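Local coordinates for protein aldo-keto reductase 1 (Coptotermes gestroi, PDB 5KET) that binds NADP and probably works as an oxidoreductase of the aldo/keto reductase family, built on a TIM barrel, at residues Phe16-Arg20 with Thr166-Gly170; Gly28-Ser32 with Val231-Arg235; Arg270-Gln274 with Val305-Asp309. All blocks are in the same frame, centred on the assembly; numbering follows the deposited sequence.

Contact 1 (Phe16-Arg20 with Thr166-Gly170); sequences FHNGR and TRSVG
Three residues carry most of this contact: Arg20, Ser168 and Arg167. Phe16 to Gly19 form a type I beta turn, closed by Gly19 N to Phe16 O (2.8 Å); next to it, Phe16 N to Arg20 O (2.6 Å) ties the two arms together. Gly19, at phi/psi 93/-4, takes angles at which a CB would press against the preceding carbonyl. The turn links strands 14-15 and 21-22, the N-terminal beta hairpin that in aldo/keto reductases closes the bottom of the TIM barrel; Thr166-Gly170 begins the barrel strand 166-172, with the chain turning a corner at Arg167. Asn18 and Ser168 are the nearest pair (CA to CA 8.1 Å). Small, buried Ser168 (chi1 m) fits among larger neighbours: its OG lies 3.5 Å from Asn18 OD1, 3.7 Å from Phe16 CD2 and 3.8 Å from Arg20 CD. Arg20 extends along the surface, one guanidinium face over Arg167 CB. The like charges come close, Arg20 NH1 to Arg167 NH1 4.0 Å, while Arg167 also makes a cation-pi contact with Tyr113.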
loop_
_atom_site.group_PDB
_atom_site.type_symbol
_atom_site.label_atom_id
_atom_site.label_comp_id
_atom_site.label_asym_id
_atom_site.label_seq_id
_atom_site.Cartn_x
_atom_site.Cartn_y
_atom_site.Cartn_z
ATOM N N PHE A 16 2.428 8.526 13.339
ATOM C CA PHE A 16 0.986 8.348 13.460
ATOM C C PHE A 16 0.426 9.139 14.630
ATOM O O PHE A 16 1.151 9.590 15.524
ATOM C CB PHE A 16 0.655 6.870 13.667
ATOM C CG PHE A 16 1.089 6.004 12.554
ATOM C CD1 PHE A 16 1.149 6.503 11.272
ATOM C CD2 PHE A 16 1.460 4.700 12.785
ATOM C CE1 PHE A 16 1.553 5.707 10.237
ATOM C CE2 PHE A 16 1.865 3.896 11.751
ATOM C CZ PHE A 16 1.910 4.400 10.475
ATOM N N HIS A 17 -0.902 9.269 14.623
ATOM C CA HIS A 17 -1.574 9.995 15.684
ATOM C C HIS A 17 -1.353 9.330 17.043
ATOM O O HIS A 17 -1.185 10.017 18.061
ATOM C CB HIS A 17 -3.063 10.109 15.360
ATOM C CG HIS A 17 -3.874 10.697 16.466
ATOM N ND1 HIS A 17 -4.286 12.001 16.479
ATOM C CD2 HIS A 17 -4.376 10.149 17.590
ATOM C CE1 HIS A 17 -4.987 12.235 17.573
ATOM N NE2 HIS A 17 -5.059 11.123 18.269
ATOM N N ASN A 18 -1.297 7.996 17.072
ATOM C CA ASN A 18 -0.973 7.295 18.308
ATOM C C ASN A 18 0.488 7.450 18.716
ATOM O O ASN A 18 0.893 6.830 19.705
ATOM C CB ASN A 18 -1.304 5.813 18.176
ATOM C CG ASN A 18 -0.731 5.209 16.922
ATOM O OD1 ASN A 18 0.426 4.800 16.898
ATOM N ND2 ASN A 18 -1.537 5.148 15.869
ATOM N N GLY A 19 1.284 8.238 17.993
ATOM C CA GLY A 19 2.650 8.521 18.381
ATOM C C GLY A 19 3.709 7.607 17.795
ATOM O O GLY A 19 4.905 7.848 18.020
ATOM N N ARG A 20 3.312 6.573 17.054
ATOM C CA ARG A 20 4.264 5.644 16.460
ATOM C C ARG A 20 4.770 6.156 15.119
ATOM O O ARG A 20 4.003 6.675 14.303
ATOM C CB ARG A 20 3.627 4.269 16.284
ATOM C CG ARG A 20 3.786 3.401 17.497
ATOM C CD ARG A 20 2.833 2.235 17.489
ATOM N NE ARG A 20 2.412 1.957 18.853
ATOM C CZ ARG A 20 3.158 1.322 19.748
ATOM N NH1 ARG A 20 4.364 0.874 19.416
ATOM N NH2 ARG A 20 2.692 1.134 20.975
ATOM N N THR A 166 -1.286 -6.392 16.320
ATOM C CA THR A 166 -0.827 -5.295 15.480
ATOM C C THR A 166 -0.693 -4.052 16.345
ATOM O O THR A 166 -1.477 -3.858 17.276
ATOM C CB THR A 166 -1.787 -5.029 14.317
ATOM O OG1 THR A 166 -1.394 -3.834 13.633
ATOM C CG2 THR A 166 -3.224 -4.883 14.825
ATOM N N ARG A 167 0.306 -3.222 16.049
ATOM C CA ARG A 167 0.473 -2.016 16.852
ATOM C C ARG A 167 -0.417 -0.876 16.367
ATOM O O ARG A 167 -0.892 -0.081 17.186
ATOM C CB ARG A 167 1.942 -1.595 16.868
ATOM C CG ARG A 167 2.847 -2.603 17.560
ATOM C CD ARG A 167 2.445 -2.796 19.014
ATOM N NE ARG A 167 3.025 -4.005 19.598
ATOM C CZ ARG A 167 4.240 -4.066 20.135
ATOM N NH1 ARG A 167 5.012 -2.982 20.157
ATOM N NH2 ARG A 167 4.684 -5.211 20.642
ATOM N N SER A 168 -0.668 -0.789 15.061
ATOM C CA SER A 168 -1.574 0.207 14.504
ATOM C C SER A 168 -2.427 -0.447 13.427
ATOM O O SER A 168 -2.086 -1.505 12.891
ATOM C CB SER A 168 -0.818 1.403 13.912
ATOM O OG SER A 168 0.088 1.971 14.847
ATOM N N VAL A 169 -3.553 0.196 13.113
ATOM C CA VAL A 169 -4.440 -0.281 12.063
ATOM C C VAL A 169 -4.850 0.888 11.180
ATOM O O VAL A 169 -4.997 2.023 11.642
ATOM C CB VAL A 169 -5.680 -0.997 12.631
ATOM C CG1 VAL A 169 -5.292 -2.367 13.161
ATOM C CG2 VAL A 169 -6.317 -0.161 13.723
ATOM N N GLY A 170 -5.039 0.599 9.893
ATOM C CA GLY A 170 -5.380 1.622 8.925
ATOM C C GLY A 170 -6.216 1.128 7.758
ATOM O O GLY A 170 -6.739 0.011 7.789
#

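Contact 2 (Gly28-Ser32 with Val231-Arg235); sequences GTWQS and VIKAR. With NAP (NADP nicotinamide-adenine-dinucleotide phosphate), chain C.
At the mouth of the NADP pocket of this TIM-barrel aldo/keto reductase, the loop that follows the first barrel strand, 27-28, meets the end of helix 228-234, which comes after the seventh strand, 216-220. Gly28-Ser32 is irregular, with Ser32 N bonded to Thr29 O (2.7 Å) and a cis peptide between Trp30 and Gln31. Val231-Ala234 is helical; Arg235 leaves helical angles (phi/psi -65/168), although its N still bonds to Val231 O at 3.0 Å. The backbones stay well apart, Gln31 to Val231 being the nearest pair at 9.2 Å between CA atoms, so side chains must span the gap.

Trp30 (chi1 t, chi2 93°) serves both sides. The edge of the nicotinamide at NAP C5N points at one face of the indole, a broad flat surface for it to abut; the same side chain lies close to Tyr58, the predicted proton donor, and to Ser225, which hydrogen-bonds to the cofactor. Toward the helix, Trp30 CZ2 approaches Val231 CG1 at 4.4 Å in an apolar contact, and Arg235 NH2 sits at the indole edge, 4.2 Å from Trp30 NE1. The CA-to-CB bond of Gln31 points toward the helix, and its side chain borders Val231, a compact branched residue (chi1 t) that also meets the indole. Long and flexible, Arg235 can reach back from beyond the helix to the loop.

The loop backbone also holds the ribose beside the nicotinamide: Thr29 N (a very short 2.4 Å) and Trp30 N (2.7 Å) both donate to NAP O3D, an atom whose place in the model is less sure.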
loop_
_atom_site.group_PDB
_atom_site.type_symbol
_atom_site.label_atom_id
_atom_site.label_comp_id
_atom_site.label_asym_id
_atom_site.label_seq_id
_atom_site.Cartn_x
_atom_site.Cartn_y
_atom_site.Cartn_z
ATOM N N GLY A 28 8.054 -2.165 -1.389
ATOM C CA GLY A 28 6.875 -2.890 -1.784
ATOM C C GLY A 28 7.196 -4.303 -2.234
ATOM O O GLY A 28 8.282 -4.595 -2.736
ATOM N N THR A 29 6.213 -5.200 -2.067
ATOM C CA THR A 29 6.383 -6.612 -2.404
ATOM C C THR A 29 5.324 -7.118 -3.376
ATOM O O THR A 29 5.163 -8.335 -3.539
ATOM C CB THR A 29 6.383 -7.473 -1.145
ATOM O OG1 THR A 29 5.183 -7.241 -0.399
ATOM C CG2 THR A 29 7.581 -7.134 -0.288
ATOM N N TRP A 30 4.606 -6.219 -4.036
ATOM C CA TRP A 30 3.674 -6.622 -5.071
ATOM C C TRP A 30 4.123 -6.065 -6.428
ATOM O O TRP A 30 4.253 -4.847 -6.617
ATOM C CB TRP A 30 2.254 -6.176 -4.714
ATOM C CG TRP A 30 1.222 -6.537 -5.739
ATOM C CD1 TRP A 30 0.447 -7.658 -5.770
ATOM C CD2 TRP A 30 0.851 -5.759 -6.891
ATOM N NE1 TRP A 30 -0.383 -7.628 -6.874
ATOM C CE2 TRP A 30 -0.153 -6.472 -7.571
ATOM C CE3 TRP A 30 1.272 -4.535 -7.409
ATOM C CZ2 TRP A 30 -0.742 -5.987 -8.768
ATOM C CZ3 TRP A 30 0.682 -4.056 -8.608
ATOM C CH2 TRP A 30 -0.305 -4.786 -9.258
ATOM N N GLN A 31 4.412 -6.967 -7.358
ATOM C CA GLN A 31 4.371 -8.379 -7.040
ATOM C C GLN A 31 5.747 -8.986 -7.017
ATOM O O GLN A 31 6.440 -9.080 -8.031
ATOM C CB GLN A 31 3.532 -9.130 -8.030
ATOM C CG GLN A 31 2.432 -8.347 -8.594
ATOM C CD GLN A 31 1.780 -9.135 -9.672
ATOM O OE1 GLN A 31 1.976 -8.855 -10.829
ATOM N NE2 GLN A 31 1.035 -10.163 -9.307
ATOM N N SER A 32 6.121 -9.428 -5.834
ATOM C CA SER A 32 7.416 -10.049 -5.623
ATOM C C SER A 32 7.159 -11.508 -5.297
ATOM O O SER A 32 6.698 -11.820 -4.174
ATOM C CB SER A 32 8.171 -9.326 -4.509
ATOM O OG SER A 32 8.422 -7.984 -4.907
ATOM N N VAL A 231 0.507 -6.990 -16.016
ATOM C CA VAL A 231 -0.208 -7.757 -14.997
ATOM C C VAL A 231 -1.712 -7.699 -15.221
ATOM O O VAL A 231 -2.416 -8.695 -15.026
ATOM C CB VAL A 231 0.149 -7.267 -13.584
ATOM C CG1 VAL A 231 -0.458 -8.218 -12.555
ATOM C CG2 VAL A 231 1.662 -7.140 -13.420
ATOM N N ILE A 232 -2.235 -6.530 -15.598
ATOM C CA ILE A 232 -3.666 -6.419 -15.878
ATOM C C ILE A 232 -4.044 -7.298 -17.057
ATOM O O ILE A 232 -5.093 -7.951 -17.048
ATOM C CB ILE A 232 -4.065 -4.952 -16.122
ATOM C CG1 ILE A 232 -3.555 -4.051 -15.004
ATOM C CG2 ILE A 232 -5.550 -4.783 -16.145
ATOM C CD1 ILE A 232 -3.997 -2.597 -15.168
ATOM N N LYS A 233 -3.204 -7.331 -18.096
ATOM C CA LYS A 233 -3.472 -8.222 -19.217
ATOM C C LYS A 233 -3.280 -9.689 -18.847
ATOM O O LYS A 233 -3.886 -10.558 -19.480
ATOM C CB LYS A 233 -2.586 -7.865 -20.414
ATOM N N ALA A 234 -2.440 -9.986 -17.851
ATOM C CA ALA A 234 -2.261 -11.368 -17.418
ATOM C C ALA A 234 -3.524 -11.884 -16.745
ATOM O O ALA A 234 -4.016 -12.974 -17.067
ATOM C CB ALA A 234 -1.059 -11.475 -16.481
ATOM N N ARG A 235 -4.055 -11.116 -15.795
ATOM C CA ARG A 235 -5.425 -11.298 -15.351
ATOM C C ARG A 235 -6.382 -10.985 -16.504
ATOM O O ARG A 235 -6.000 -10.430 -17.539
ATOM C CB ARG A 235 -5.719 -10.408 -14.142
ATOM C CG ARG A 235 -4.976 -10.806 -12.875
ATOM C CD ARG A 235 -4.072 -9.688 -12.383
ATOM N NE ARG A 235 -3.122 -10.164 -11.386
ATOM C CZ ARG A 235 -3.242 -9.978 -10.079
ATOM N NH1 ARG A 235 -4.282 -9.312 -9.591
ATOM N NH2 ARG A 235 -2.316 -10.458 -9.256
HETATM P PA NAP C . 5.967 1.057 -8.284
HETATM O O1A NAP C . 6.759 0.381 -7.175
HETATM O O2A NAP C . 5.900 2.396 -8.447
HETATM O O5B NAP C . 6.356 0.244 -9.701
HETATM C C5B NAP C . 7.357 -0.693 -9.389
HETATM C C4B NAP C . 7.803 -1.261 -10.731
HETATM O O4B NAP C . 8.794 -0.411 -11.262
HETATM C C3B NAP C . 8.349 -2.710 -10.613
HETATM O O3B NAP C . 7.987 -3.430 -11.753
HETATM C C2B NAP C . 9.885 -2.517 -10.616
HETATM O O2B NAP C . 10.545 -3.405 -11.403
HETATM C C1B NAP C . 10.058 -1.063 -11.211
HETATM N N9A NAP C . 10.952 -0.257 -10.387
HETATM C C8A NAP C . 11.073 -0.266 -8.986
HETATM N N7A NAP C . 12.011 0.604 -8.543
HETATM C C5A NAP C . 12.516 1.197 -9.713
HETATM C C6A NAP C . 13.497 2.177 -9.923
HETATM N N6A NAP C . 14.171 2.737 -8.868
HETATM N N1A NAP C . 13.819 2.604 -11.183
HETATM C C2A NAP C . 13.107 2.003 -12.206
HETATM N N3A NAP C . 12.145 1.059 -12.164
HETATM C C4A NAP C . 11.866 0.670 -10.869
HETATM O O3 NAP C . 4.443 0.681 -7.912
HETATM P PN NAP C . 4.103 -0.789 -7.455
HETATM O O1N NAP C . 5.156 -1.800 -7.595
HETATM O O2N NAP C . 2.661 -1.061 -7.805
HETATM O O5D NAP C . 3.931 -0.597 -5.700
HETATM C C5D NAP C . 4.085 -1.840 -5.194
HETATM C C4D NAP C . 3.780 -1.782 -3.739
HETATM O O4D NAP C . 2.607 -0.978 -3.605
HETATM C C3D NAP C . 3.366 -3.216 -3.368
HETATM O O3D NAP C . 4.389 -3.851 -2.732
HETATM C C2D NAP C . 2.274 -3.004 -2.368
HETATM O O2D NAP C . 2.799 -2.873 -1.115
HETATM C C1D NAP C . 1.687 -1.632 -2.752
HETATM N N1N NAP C . 0.414 -1.965 -3.443
HETATM C C2N NAP C . -0.756 -1.773 -2.774
HETATM C C3N NAP C . -1.950 -2.100 -3.371
HETATM C C7N NAP C . -3.174 -1.864 -2.630
HETATM O O7N NAP C . -3.191 -1.545 -1.428
HETATM N N7N NAP C . -4.356 -2.014 -3.318
HETATM C C4N NAP C . -1.984 -2.652 -4.663
HETATM C C5N NAP C . -0.788 -2.855 -5.320
HETATM C C6N NAP C . 0.411 -2.520 -4.719
HETATM P P2B NAP C . 11.636 -4.612 -10.662
HETATM O O1X NAP C . 10.616 -5.309 -9.773
HETATM O O2X NAP C . 12.255 -5.390 -11.790
HETATM O O3X NAP C . 12.488 -3.677 -9.804
#

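Contact 3 (Arg270-Gln274 with Val305-Asp309); sequences RHCMQ and VDELD
Val305 opens the second segment, on helix 302-310, and comes nearest the other helix backbone: its CA lies 6.8 Å from that of His271. The two short segments are both helical, apart from Gln274 at the end of helix 264-273. A beta-branched side chain (chi1 t) lets Val305 fill the space beside the imidazole, with Val305 CG1 3.9 Å from His271 NE2, while Gln274, whose CA-to-CB bond points toward this helix, borders the same valine.

Asp306 points away, and Glu307 leads off to helix 251-260. Leu308 (chi1 m, chi2 t) turns back in: its CB sits over one face of the imidazole, 3.7 Å from the ring centroid and 29° off the normal, a CH-pi contact, with Leu308 CB to His271 ND1 at 3.4 Å. This joins the helix leading into the eighth barrel strand, 278-279, to one of the helices that follow that strand on the outside of the TIM barrel. Leu308 also touches Val252 and Val253, so an aliphatic residue suits a place buried between helices. His271 (chi1 t) offers the pi face of its ring to that leucine and a nitrogen-bearing edge to Asp309.

At that edge comes Asp309, held one turn on by Asp309 N to Val305 O (2.6 Å). Asp309 OD1 lies near the ring plane, 2.9 Å from His271 NE2; the same carboxylate oxygen makes a salt bridge to Arg204.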
loop_
_atom_site.group_PDB
_atom_site.type_symbol
_atom_site.label_atom_id
_atom_site.label_comp_id
_atom_site.label_asym_id
_atom_site.label_seq_id
_atom_site.Cartn_x
_atom_site.Cartn_y
_atom_site.Cartn_z
ATOM N N ARG A 270 10.788 11.504 -4.172
ATOM C CA ARG A 270 11.034 12.692 -3.372
ATOM C C ARG A 270 9.818 13.604 -3.323
ATOM O O ARG A 270 9.447 14.096 -2.246
ATOM C CB ARG A 270 12.230 13.436 -3.946
ATOM C CG ARG A 270 12.534 14.640 -3.140
ATOM C CD ARG A 270 13.470 14.210 -1.952
ATOM N NE ARG A 270 13.036 14.820 -0.677
ATOM C CZ ARG A 270 13.786 14.984 0.402
ATOM N NH1 ARG A 270 15.080 14.685 0.410
ATOM N NH2 ARG A 270 13.286 15.528 1.469
ATOM N N HIS A 271 9.186 13.844 -4.481
ATOM C CA HIS A 271 8.034 14.733 -4.525
ATOM C C HIS A 271 6.946 14.274 -3.569
ATOM O O HIS A 271 6.307 15.097 -2.902
ATOM C CB HIS A 271 7.453 14.830 -5.930
ATOM C CG HIS A 271 6.375 15.865 -6.036
ATOM N ND1 HIS A 271 5.418 15.863 -7.025
ATOM C CD2 HIS A 271 6.105 16.942 -5.257
ATOM C CE1 HIS A 271 4.606 16.893 -6.854
ATOM N NE2 HIS A 271 5.004 17.565 -5.788
ATOM N N CYS A 272 6.708 12.967 -3.500
ATOM C CA CYS A 272 5.764 12.457 -2.519
ATOM C C CYS A 272 6.271 12.691 -1.103
ATOM O O CYS A 272 5.536 13.198 -0.246
ATOM C CB CYS A 272 5.515 10.974 -2.760
ATOM S SG CYS A 272 4.933 10.597 -4.404
ATOM N N MET A 273 7.533 12.342 -0.841
ATOM C CA MET A 273 8.026 12.340 0.531
ATOM C C MET A 273 7.994 13.733 1.143
ATOM O O MET A 273 7.678 13.893 2.325
ATOM C CB MET A 273 9.442 11.781 0.584
ATOM C CG MET A 273 9.600 10.439 -0.072
ATOM S SD MET A 273 11.280 10.263 -0.680
ATOM C CE MET A 273 12.091 9.712 0.790
ATOM N N GLN A 274 8.314 14.755 0.358
ATOM C CA GLN A 274 8.314 16.080 0.953
ATOM C C GLN A 274 6.918 16.602 1.235
ATOM O O GLN A 274 6.796 17.710 1.772
ATOM C CB GLN A 274 9.064 17.064 0.065
ATOM C CG GLN A 274 10.576 16.870 0.041
ATOM C CD GLN A 274 11.223 17.713 -1.036
ATOM O OE1 GLN A 274 10.566 18.600 -1.592
ATOM N NE2 GLN A 274 12.521 17.476 -1.318
ATOM N N VAL A 305 8.928 21.703 -7.436
ATOM C CA VAL A 305 7.704 21.114 -6.891
ATOM C C VAL A 305 6.500 21.511 -7.731
ATOM O O VAL A 305 5.592 20.697 -7.969
ATOM C CB VAL A 305 7.539 21.544 -5.412
ATOM C CG1 VAL A 305 6.155 21.227 -4.931
ATOM C CG2 VAL A 305 8.571 20.849 -4.544
ATOM N N ASP A 306 6.445 22.762 -8.190
ATOM C CA ASP A 306 5.253 23.194 -8.908
ATOM C C ASP A 306 5.239 22.747 -10.355
ATOM O O ASP A 306 4.158 22.651 -10.943
ATOM C CB ASP A 306 5.082 24.707 -8.875
ATOM C CG ASP A 306 5.100 25.269 -7.485
ATOM O OD1 ASP A 306 6.132 25.848 -7.122
ATOM O OD2 ASP A 306 4.093 25.136 -6.759
ATOM N N GLU A 307 6.403 22.510 -10.963
ATOM C CA GLU A 307 6.399 21.793 -12.230
ATOM C C GLU A 307 5.917 20.363 -12.029
ATOM O O GLU A 307 5.131 19.847 -12.832
ATOM C CB GLU A 307 7.789 21.804 -12.861
ATOM C CG GLU A 307 8.468 23.160 -12.885
ATOM C CD GLU A 307 9.972 23.034 -13.076
ATOM O OE1 GLU A 307 10.740 23.724 -12.370
ATOM O OE2 GLU A 307 10.387 22.225 -13.932
ATOM N N LEU A 308 6.357 19.713 -10.948
ATOM C CA LEU A 308 5.851 18.376 -10.648
ATOM C C LEU A 308 4.376 18.413 -10.278
ATOM O O LEU A 308 3.635 17.465 -10.579
ATOM C CB LEU A 308 6.678 17.734 -9.529
ATOM C CG LEU A 308 8.174 17.569 -9.827
ATOM C CD1 LEU A 308 8.869 16.770 -8.740
ATOM C CD2 LEU A 308 8.422 16.948 -11.201
ATOM N N ASP A 309 3.927 19.490 -9.630
ATOM C CA ASP A 309 2.504 19.628 -9.356
ATOM C C ASP A 309 1.703 19.764 -10.647
ATOM O O ASP A 309 0.570 19.273 -10.727
ATOM C CB ASP A 309 2.256 20.825 -8.431
ATOM C CG ASP A 309 2.635 20.543 -6.979
ATOM O OD1 ASP A 309 2.821 19.359 -6.615
ATOM O OD2 ASP A 309 2.735 21.512 -6.195
#

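The three contacts are spread widely around one TIM barrel, with centres 26 to 28 Å apart and no two touching; nearest atoms of any pair are about 13 to 15 Å from each other. Along the chain, contacts 1 and 2 cross, since Gly28-Ser32 falls between the two segments of contact 1 and Val231-Arg235 follows both. Contact 3 comes after both. Contacts 1 and 2 lie on opposite sides of the chain's centre: the first at the N-terminal hairpin and strand 166-172, the second at the cofactor pocket. They join segments 146 and 199 residues apart, whereas contact 3 links helices 264-273 and 302-310, before and after the eighth strand, 278-279, across only 31 residues.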